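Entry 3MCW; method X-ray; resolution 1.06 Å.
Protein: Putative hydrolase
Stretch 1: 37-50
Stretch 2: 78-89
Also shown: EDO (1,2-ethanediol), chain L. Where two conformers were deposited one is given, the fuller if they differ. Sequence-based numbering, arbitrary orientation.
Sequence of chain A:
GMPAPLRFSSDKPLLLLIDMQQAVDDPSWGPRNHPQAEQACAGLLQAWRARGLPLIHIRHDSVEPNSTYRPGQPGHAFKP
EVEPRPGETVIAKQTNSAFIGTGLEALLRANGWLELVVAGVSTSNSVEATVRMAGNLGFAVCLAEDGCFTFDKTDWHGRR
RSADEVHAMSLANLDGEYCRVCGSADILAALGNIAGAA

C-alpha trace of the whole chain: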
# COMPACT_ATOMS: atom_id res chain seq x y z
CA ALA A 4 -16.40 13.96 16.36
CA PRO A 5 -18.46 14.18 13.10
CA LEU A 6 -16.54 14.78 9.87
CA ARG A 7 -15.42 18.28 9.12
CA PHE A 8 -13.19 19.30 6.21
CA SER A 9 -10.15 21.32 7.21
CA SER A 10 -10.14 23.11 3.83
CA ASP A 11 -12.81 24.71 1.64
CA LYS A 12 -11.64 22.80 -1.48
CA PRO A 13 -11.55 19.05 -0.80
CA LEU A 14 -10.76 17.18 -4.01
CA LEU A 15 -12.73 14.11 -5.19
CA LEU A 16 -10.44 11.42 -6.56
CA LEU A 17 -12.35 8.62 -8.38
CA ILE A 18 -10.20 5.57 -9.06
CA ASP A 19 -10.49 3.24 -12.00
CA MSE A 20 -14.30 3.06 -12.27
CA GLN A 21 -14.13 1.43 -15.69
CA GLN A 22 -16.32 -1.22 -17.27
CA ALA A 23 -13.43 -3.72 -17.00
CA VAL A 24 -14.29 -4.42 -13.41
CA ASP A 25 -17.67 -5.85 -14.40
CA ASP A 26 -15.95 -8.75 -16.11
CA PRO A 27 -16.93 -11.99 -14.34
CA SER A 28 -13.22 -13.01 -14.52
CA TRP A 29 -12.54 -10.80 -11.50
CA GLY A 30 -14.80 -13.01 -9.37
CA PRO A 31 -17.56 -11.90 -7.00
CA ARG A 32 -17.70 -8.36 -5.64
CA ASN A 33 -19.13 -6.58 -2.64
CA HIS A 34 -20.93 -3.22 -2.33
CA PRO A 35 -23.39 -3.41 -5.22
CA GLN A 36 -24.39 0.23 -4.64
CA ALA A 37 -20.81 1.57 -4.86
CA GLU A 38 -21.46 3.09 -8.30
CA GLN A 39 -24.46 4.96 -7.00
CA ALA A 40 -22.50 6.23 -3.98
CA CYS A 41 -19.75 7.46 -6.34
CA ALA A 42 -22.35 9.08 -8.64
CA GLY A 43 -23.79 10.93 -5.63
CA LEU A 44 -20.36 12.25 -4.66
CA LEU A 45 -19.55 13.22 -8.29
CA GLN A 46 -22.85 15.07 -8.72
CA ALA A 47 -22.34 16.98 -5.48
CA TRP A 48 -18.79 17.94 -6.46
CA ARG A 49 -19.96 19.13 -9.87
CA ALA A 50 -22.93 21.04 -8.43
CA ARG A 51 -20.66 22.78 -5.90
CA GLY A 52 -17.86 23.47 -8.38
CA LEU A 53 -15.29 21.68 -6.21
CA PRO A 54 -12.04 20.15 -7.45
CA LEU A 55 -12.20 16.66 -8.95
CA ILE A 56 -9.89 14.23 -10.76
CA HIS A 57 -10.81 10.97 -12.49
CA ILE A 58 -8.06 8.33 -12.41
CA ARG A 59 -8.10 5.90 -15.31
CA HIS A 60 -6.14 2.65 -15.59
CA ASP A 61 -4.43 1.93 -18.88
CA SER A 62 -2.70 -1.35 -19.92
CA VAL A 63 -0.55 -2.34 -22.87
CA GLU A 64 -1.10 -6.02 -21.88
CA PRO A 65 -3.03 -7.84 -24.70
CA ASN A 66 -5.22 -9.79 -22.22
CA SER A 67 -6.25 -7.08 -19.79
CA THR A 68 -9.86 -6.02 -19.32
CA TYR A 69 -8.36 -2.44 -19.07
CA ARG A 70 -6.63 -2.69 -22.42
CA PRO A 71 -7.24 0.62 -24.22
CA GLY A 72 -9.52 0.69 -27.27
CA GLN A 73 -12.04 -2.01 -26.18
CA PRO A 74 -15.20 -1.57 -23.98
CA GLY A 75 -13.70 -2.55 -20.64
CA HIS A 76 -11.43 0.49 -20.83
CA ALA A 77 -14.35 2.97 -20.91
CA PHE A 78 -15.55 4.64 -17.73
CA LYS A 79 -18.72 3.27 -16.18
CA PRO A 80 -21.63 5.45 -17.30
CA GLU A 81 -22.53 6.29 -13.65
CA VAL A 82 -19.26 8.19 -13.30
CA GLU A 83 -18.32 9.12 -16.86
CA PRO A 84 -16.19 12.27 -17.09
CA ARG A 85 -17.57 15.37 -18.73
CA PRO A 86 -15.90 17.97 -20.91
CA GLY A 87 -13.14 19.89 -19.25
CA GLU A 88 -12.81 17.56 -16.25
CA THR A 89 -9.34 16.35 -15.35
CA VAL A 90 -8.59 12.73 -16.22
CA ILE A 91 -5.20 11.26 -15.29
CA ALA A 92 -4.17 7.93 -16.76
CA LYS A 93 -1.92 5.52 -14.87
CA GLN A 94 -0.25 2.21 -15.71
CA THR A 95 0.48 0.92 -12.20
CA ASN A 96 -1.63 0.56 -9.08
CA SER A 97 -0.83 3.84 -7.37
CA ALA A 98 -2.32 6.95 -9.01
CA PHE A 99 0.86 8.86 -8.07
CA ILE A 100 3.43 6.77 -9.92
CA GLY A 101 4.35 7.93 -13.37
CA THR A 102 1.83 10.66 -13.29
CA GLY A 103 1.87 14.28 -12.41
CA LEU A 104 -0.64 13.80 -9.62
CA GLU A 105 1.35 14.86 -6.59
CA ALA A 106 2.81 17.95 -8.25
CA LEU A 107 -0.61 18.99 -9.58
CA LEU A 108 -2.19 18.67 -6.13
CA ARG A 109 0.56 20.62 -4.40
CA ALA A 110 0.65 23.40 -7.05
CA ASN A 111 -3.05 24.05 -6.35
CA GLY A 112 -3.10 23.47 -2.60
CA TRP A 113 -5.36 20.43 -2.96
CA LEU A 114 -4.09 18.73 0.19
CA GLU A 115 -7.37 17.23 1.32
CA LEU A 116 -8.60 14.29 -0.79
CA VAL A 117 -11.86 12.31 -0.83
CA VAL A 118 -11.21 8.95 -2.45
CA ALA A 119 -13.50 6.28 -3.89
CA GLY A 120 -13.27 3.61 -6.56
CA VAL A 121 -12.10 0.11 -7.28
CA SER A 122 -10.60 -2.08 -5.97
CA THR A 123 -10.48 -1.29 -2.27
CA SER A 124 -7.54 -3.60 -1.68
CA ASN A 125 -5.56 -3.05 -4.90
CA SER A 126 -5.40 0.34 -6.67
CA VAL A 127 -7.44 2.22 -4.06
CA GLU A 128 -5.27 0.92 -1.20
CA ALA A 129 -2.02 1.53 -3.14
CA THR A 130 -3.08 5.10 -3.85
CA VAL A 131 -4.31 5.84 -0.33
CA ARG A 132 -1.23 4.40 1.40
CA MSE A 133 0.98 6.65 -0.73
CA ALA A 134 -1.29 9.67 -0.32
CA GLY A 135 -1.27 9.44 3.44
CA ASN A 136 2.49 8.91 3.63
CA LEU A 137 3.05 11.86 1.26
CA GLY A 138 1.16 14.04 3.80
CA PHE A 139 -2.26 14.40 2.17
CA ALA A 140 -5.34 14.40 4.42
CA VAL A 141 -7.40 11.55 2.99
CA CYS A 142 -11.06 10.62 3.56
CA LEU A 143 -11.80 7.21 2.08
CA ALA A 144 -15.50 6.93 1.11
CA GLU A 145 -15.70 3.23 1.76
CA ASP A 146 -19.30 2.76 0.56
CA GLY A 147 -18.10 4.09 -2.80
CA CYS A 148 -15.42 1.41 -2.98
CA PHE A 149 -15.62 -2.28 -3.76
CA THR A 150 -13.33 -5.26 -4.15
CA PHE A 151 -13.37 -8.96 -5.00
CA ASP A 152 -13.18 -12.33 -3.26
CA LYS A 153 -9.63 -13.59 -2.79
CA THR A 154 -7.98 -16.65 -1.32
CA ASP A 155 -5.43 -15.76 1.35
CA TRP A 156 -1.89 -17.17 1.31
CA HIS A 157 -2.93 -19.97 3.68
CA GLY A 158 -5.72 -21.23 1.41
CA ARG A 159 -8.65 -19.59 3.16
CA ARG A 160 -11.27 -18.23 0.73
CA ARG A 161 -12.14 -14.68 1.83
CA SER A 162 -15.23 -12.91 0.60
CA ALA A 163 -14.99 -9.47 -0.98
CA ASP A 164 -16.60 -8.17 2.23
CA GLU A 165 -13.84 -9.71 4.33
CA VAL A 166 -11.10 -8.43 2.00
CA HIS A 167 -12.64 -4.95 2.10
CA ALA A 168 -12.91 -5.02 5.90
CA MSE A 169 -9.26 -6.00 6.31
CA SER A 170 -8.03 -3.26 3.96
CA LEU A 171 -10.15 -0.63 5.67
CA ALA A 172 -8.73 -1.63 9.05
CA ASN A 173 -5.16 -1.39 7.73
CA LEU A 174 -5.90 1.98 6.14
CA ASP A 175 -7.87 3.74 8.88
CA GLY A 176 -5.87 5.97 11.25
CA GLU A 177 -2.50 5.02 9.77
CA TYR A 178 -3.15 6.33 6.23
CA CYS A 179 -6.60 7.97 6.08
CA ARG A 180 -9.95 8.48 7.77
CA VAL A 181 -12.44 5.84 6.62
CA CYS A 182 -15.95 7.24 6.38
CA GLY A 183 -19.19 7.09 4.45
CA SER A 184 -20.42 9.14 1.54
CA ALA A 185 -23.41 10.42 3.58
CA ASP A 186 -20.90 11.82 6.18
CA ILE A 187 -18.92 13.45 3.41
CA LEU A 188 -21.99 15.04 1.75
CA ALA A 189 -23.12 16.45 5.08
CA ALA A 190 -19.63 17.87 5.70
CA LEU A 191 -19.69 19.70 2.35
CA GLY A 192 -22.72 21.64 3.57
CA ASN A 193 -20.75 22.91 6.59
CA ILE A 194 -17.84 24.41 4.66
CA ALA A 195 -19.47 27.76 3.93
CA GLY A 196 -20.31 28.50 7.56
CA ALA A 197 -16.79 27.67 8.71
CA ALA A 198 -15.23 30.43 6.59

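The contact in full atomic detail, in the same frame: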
# COMPACT_ATOMS: atom_id res chain seq x y z
N ALA A 37 -21.97 0.68 -4.83
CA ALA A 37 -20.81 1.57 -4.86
C ALA A 37 -20.90 2.59 -5.97
O ALA A 37 -20.53 3.75 -5.80
CB ALA A 37 -19.50 0.77 -4.99
N GLU A 38 -21.35 2.17 -7.15
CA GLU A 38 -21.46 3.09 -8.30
C GLU A 38 -22.38 4.24 -7.99
O GLU A 38 -22.10 5.38 -8.33
CB GLU A 38 -21.99 2.38 -9.53
CG GLU A 38 -21.01 1.40 -10.20
CD GLU A 38 -20.93 -0.00 -9.58
OE1 GLU A 38 -21.46 -0.26 -8.49
OE2 GLU A 38 -20.27 -0.83 -10.24
N GLN A 39 -23.52 3.94 -7.38
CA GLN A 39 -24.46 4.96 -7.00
C GLN A 39 -23.90 5.90 -5.95
O GLN A 39 -24.14 7.10 -5.99
CB GLN A 39 -25.76 4.31 -6.53
CG GLN A 39 -26.58 3.78 -7.69
N ALA A 40 -23.13 5.38 -4.99
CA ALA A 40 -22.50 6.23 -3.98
C ALA A 40 -21.51 7.17 -4.65
O ALA A 40 -21.46 8.36 -4.37
CB ALA A 40 -21.82 5.39 -2.91
N CYS A 41 -20.70 6.64 -5.56
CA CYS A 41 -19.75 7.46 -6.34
C CYS A 41 -20.47 8.50 -7.18
O CYS A 41 -20.03 9.65 -7.24
CB CYS A 41 -18.85 6.64 -7.22
SG CYS A 41 -17.63 5.65 -6.33
N ALA A 42 -21.57 8.13 -7.82
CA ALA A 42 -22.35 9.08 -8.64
C ALA A 42 -22.87 10.22 -7.77
O ALA A 42 -22.88 11.35 -8.20
CB ALA A 42 -23.50 8.38 -9.34
N GLY A 43 -23.30 9.91 -6.55
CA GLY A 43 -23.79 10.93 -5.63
C GLY A 43 -22.69 11.91 -5.24
O GLY A 43 -22.91 13.12 -5.17
N LEU A 44 -21.49 11.40 -4.98
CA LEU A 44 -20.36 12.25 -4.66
C LEU A 44 -20.00 13.13 -5.88
O LEU A 44 -19.82 14.34 -5.75
CB LEU A 44 -19.15 11.43 -4.24
CG LEU A 44 -19.26 10.69 -2.91
CD1 LEU A 44 -18.09 9.71 -2.77
CD2 LEU A 44 -19.32 11.67 -1.76
N LEU A 45 -19.94 12.52 -7.06
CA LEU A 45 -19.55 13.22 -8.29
C LEU A 45 -20.54 14.34 -8.59
O LEU A 45 -20.15 15.45 -8.93
CB LEU A 45 -19.46 12.22 -9.43
CG LEU A 45 -19.06 12.73 -10.81
CD1 LEU A 45 -17.76 13.52 -10.74
CD2 LEU A 45 -19.03 11.58 -11.80
N GLN A 46 -21.83 14.05 -8.46
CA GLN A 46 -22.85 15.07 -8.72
C GLN A 46 -22.75 16.23 -7.75
O GLN A 46 -22.88 17.39 -8.14
CB GLN A 46 -24.26 14.49 -8.66
CG GLN A 46 -25.31 15.51 -9.16
CD GLN A 46 -26.72 15.05 -9.00
OE1 GLN A 46 -27.48 14.98 -9.97
NE2 GLN A 46 -27.11 14.76 -7.79
N ALA A 47 -22.51 15.94 -6.46
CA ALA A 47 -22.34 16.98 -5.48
C ALA A 47 -21.12 17.84 -5.77
O ALA A 47 -21.18 19.08 -5.63
CB ALA A 47 -22.28 16.40 -4.09
N TRP A 48 -20.01 17.21 -6.13
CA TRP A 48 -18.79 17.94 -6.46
C TRP A 48 -19.03 18.85 -7.65
O TRP A 48 -18.58 20.01 -7.65
CB TRP A 48 -17.60 16.99 -6.67
CG TRP A 48 -16.61 17.00 -5.54
CD1 TRP A 48 -15.41 17.64 -5.57
CD2 TRP A 48 -16.73 16.42 -4.23
NE1 TRP A 48 -14.79 17.51 -4.36
CE2 TRP A 48 -15.58 16.78 -3.52
CE3 TRP A 48 -17.68 15.60 -3.59
CZ2 TRP A 48 -15.33 16.35 -2.22
CZ3 TRP A 48 -17.46 15.20 -2.28
CH2 TRP A 48 -16.27 15.56 -1.61
N ARG A 49 -19.65 18.34 -8.69
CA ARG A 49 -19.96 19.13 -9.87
C ARG A 49 -20.89 20.29 -9.52
O ARG A 49 -20.66 21.42 -9.94
CB ARG A 49 -20.60 18.25 -10.95
CG ARG A 49 -19.63 17.32 -11.62
CD ARG A 49 -20.37 16.35 -12.50
NE ARG A 49 -19.42 15.56 -13.30
CZ ARG A 49 -19.69 14.44 -13.94
NH1 ARG A 49 -20.87 13.86 -13.86
NH2 ARG A 49 -18.75 13.89 -14.68
N ALA A 50 -21.95 20.02 -8.77
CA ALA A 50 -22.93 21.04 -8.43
C ALA A 50 -22.30 22.16 -7.61
O ALA A 50 -22.68 23.31 -7.78
CB ALA A 50 -24.10 20.40 -7.68
N PHE A 78 -14.95 4.39 -19.04
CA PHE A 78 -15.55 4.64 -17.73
C PHE A 78 -16.96 4.07 -17.66
O PHE A 78 -17.69 4.04 -18.68
CB PHE A 78 -15.55 6.13 -17.41
CG PHE A 78 -14.20 6.64 -16.98
CD1 PHE A 78 -13.72 6.39 -15.71
CD2 PHE A 78 -13.40 7.39 -17.83
CE1 PHE A 78 -12.48 6.87 -15.30
CE2 PHE A 78 -12.17 7.85 -17.42
CZ PHE A 78 -11.71 7.59 -16.16
N LYS A 79 -17.35 3.65 -16.46
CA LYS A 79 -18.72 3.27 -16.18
C LYS A 79 -19.61 4.50 -16.40
O LYS A 79 -19.24 5.63 -16.03
CB LYS A 79 -18.85 2.78 -14.73
CG LYS A 79 -18.22 1.43 -14.51
CD LYS A 79 -18.05 1.16 -13.00
CE LYS A 79 -18.01 -0.32 -12.73
NZ LYS A 79 -19.39 -0.94 -12.78
N PRO A 80 -20.79 4.31 -16.98
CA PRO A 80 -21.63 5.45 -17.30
C PRO A 80 -22.04 6.27 -16.07
O PRO A 80 -22.16 7.48 -16.21
CB PRO A 80 -22.85 4.81 -17.98
CG PRO A 80 -22.77 3.37 -17.65
CD PRO A 80 -21.39 3.02 -17.39
N GLU A 81 -22.13 5.63 -14.89
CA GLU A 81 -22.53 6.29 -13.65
C GLU A 81 -21.58 7.41 -13.29
O GLU A 81 -21.95 8.33 -12.56
CB GLU A 81 -22.60 5.31 -12.47
CG GLU A 81 -23.69 4.28 -12.54
CD GLU A 81 -23.25 2.98 -13.17
OE1 GLU A 81 -22.27 2.94 -13.92
OE2 GLU A 81 -23.94 1.98 -12.91
N VAL A 82 -20.32 7.27 -13.70
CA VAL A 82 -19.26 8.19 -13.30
C VAL A 82 -18.42 8.63 -14.50
O VAL A 82 -17.26 8.98 -14.38
CB VAL A 82 -18.38 7.59 -12.20
CG1 VAL A 82 -19.20 7.50 -10.87
CG2 VAL A 82 -17.79 6.23 -12.60
N GLU A 83 -19.05 8.72 -15.66
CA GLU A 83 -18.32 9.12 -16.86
C GLU A 83 -17.88 10.59 -16.73
O GLU A 83 -18.68 11.46 -16.37
CB GLU A 83 -19.15 8.91 -18.14
CG GLU A 83 -18.45 9.23 -19.48
CD GLU A 83 -19.45 9.25 -20.64
OE1 GLU A 83 -20.57 8.71 -20.46
OE2 GLU A 83 -19.12 9.82 -21.71
N PRO A 84 -16.61 10.88 -17.09
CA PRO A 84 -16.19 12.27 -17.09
C PRO A 84 -16.97 13.11 -18.09
O PRO A 84 -17.47 12.61 -19.09
CB PRO A 84 -14.71 12.19 -17.45
CG PRO A 84 -14.29 10.80 -17.06
CD PRO A 84 -15.49 9.95 -17.37
N ARG A 85 -16.99 14.40 -17.84
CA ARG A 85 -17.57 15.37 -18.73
C ARG A 85 -16.54 16.36 -19.23
O ARG A 85 -15.40 16.39 -18.75
CB ARG A 85 -18.71 16.06 -18.03
CG ARG A 85 -19.88 15.14 -17.89
CD ARG A 85 -21.00 15.76 -17.15
NE ARG A 85 -22.08 14.80 -16.93
CZ ARG A 85 -23.08 14.99 -16.07
NH1 ARG A 85 -23.23 16.13 -15.39
NH2 ARG A 85 -23.98 14.04 -15.91
N PRO A 86 -16.90 17.14 -20.25
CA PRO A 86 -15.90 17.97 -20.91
C PRO A 86 -15.22 18.90 -19.95
O PRO A 86 -15.87 19.53 -19.10
CB PRO A 86 -16.71 18.70 -21.99
CG PRO A 86 -17.79 17.77 -22.27
CD PRO A 86 -18.16 17.13 -21.01
N GLY A 87 -13.91 18.99 -20.08
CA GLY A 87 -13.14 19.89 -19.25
C GLY A 87 -12.69 19.31 -17.93
O GLY A 87 -11.90 19.93 -17.24
N GLU A 88 -13.22 18.17 -17.53
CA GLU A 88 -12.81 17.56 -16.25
C GLU A 88 -11.47 16.88 -16.41
O GLU A 88 -11.16 16.29 -17.45
CB GLU A 88 -13.87 16.57 -15.76
CG GLU A 88 -15.16 17.27 -15.37
CD GLU A 88 -16.22 16.36 -14.83
OE1 GLU A 88 -16.16 15.12 -15.04
OE2 GLU A 88 -17.19 16.90 -14.24
N THR A 89 -10.66 16.95 -15.35
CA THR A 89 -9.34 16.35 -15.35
C THR A 89 -9.41 14.83 -15.25
O THR A 89 -10.01 14.29 -14.34
CB THR A 89 -8.49 16.90 -14.22
OG1 THR A 89 -8.47 18.33 -14.30
CG2 THR A 89 -7.08 16.32 -14.19
C1 EDO L . -8.91 19.69 -10.65
O1 EDO L . -8.96 18.53 -11.44
C2 EDO L . -10.02 20.59 -11.15
O2 EDO L . -11.29 20.08 -10.71
O HOH W 1 -21.23 11.48 -15.48

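Helix 37-50 packs against an irregular segment, 78-89, with 503 Å² buried in total and a salt bridge near each end of a small apolar centre. At the start, Glu38 points its CA-to-CB bond toward the segment, and its carboxylate accepts a hydrogen bond from Lys79 (NZ to Glu38 OE2, 2.7 Å) within a salt bridge; both groups are buried, and both also have partners elsewhere in the structure. The CB of Glu38 also lies 3.9 Å from Glu81 CD. One turn on, Cys41 CB meets Val82 CG1 at 3.8 Å. Ala42 is where the backbones come closest, its CA 5.7 Å from that of Val82; its CA-to-CB bond points sideways, and Ala42 CB lies 3.6 Å from the carbonyl Glu81 O. Leu45 (chi1 t, chi2 p) completes the apolar patch, its CD2 4.1 Å from Val82 CB and 3.7 Å from Val82 CA, so Val82 is contacted by Cys41, Ala42 and Leu45 in succession.

Arg49 spans the wider gap at the far end with a nearly extended side chain (m, t, t). Its guanidinium grips Glu88 in a two-pronged salt bridge: NE donates to Glu88 OE2 at 2.8 Å and NH2 to Glu88 OE1 at 2.9 Å. NH2 also donates to the carbonyl Glu83 O (3.0 Å), and water 1 links Arg49 NH1 (2.9 Å) to Glu83 O (2.7 Å). These acceptors lie near the guanidinium plane, leaving one face to Arg85; Leu45 CD2, 3.6 Å from Arg49 CZ, lies over the other. The Arg85 guanidinium stacks on that of Arg49, centres 4.1 Å apart and planes at 16°; Arg49 NH1 and Arg85 NE, 3.4 Å apart, are two donors and form no hydrogen bond. The nearby Glu88 carboxylate offsets part of this like charge. Glu88 is itself braced by the type II turn from Arg85, whose backbone N donates to Glu88 OE1 (3.0 Å).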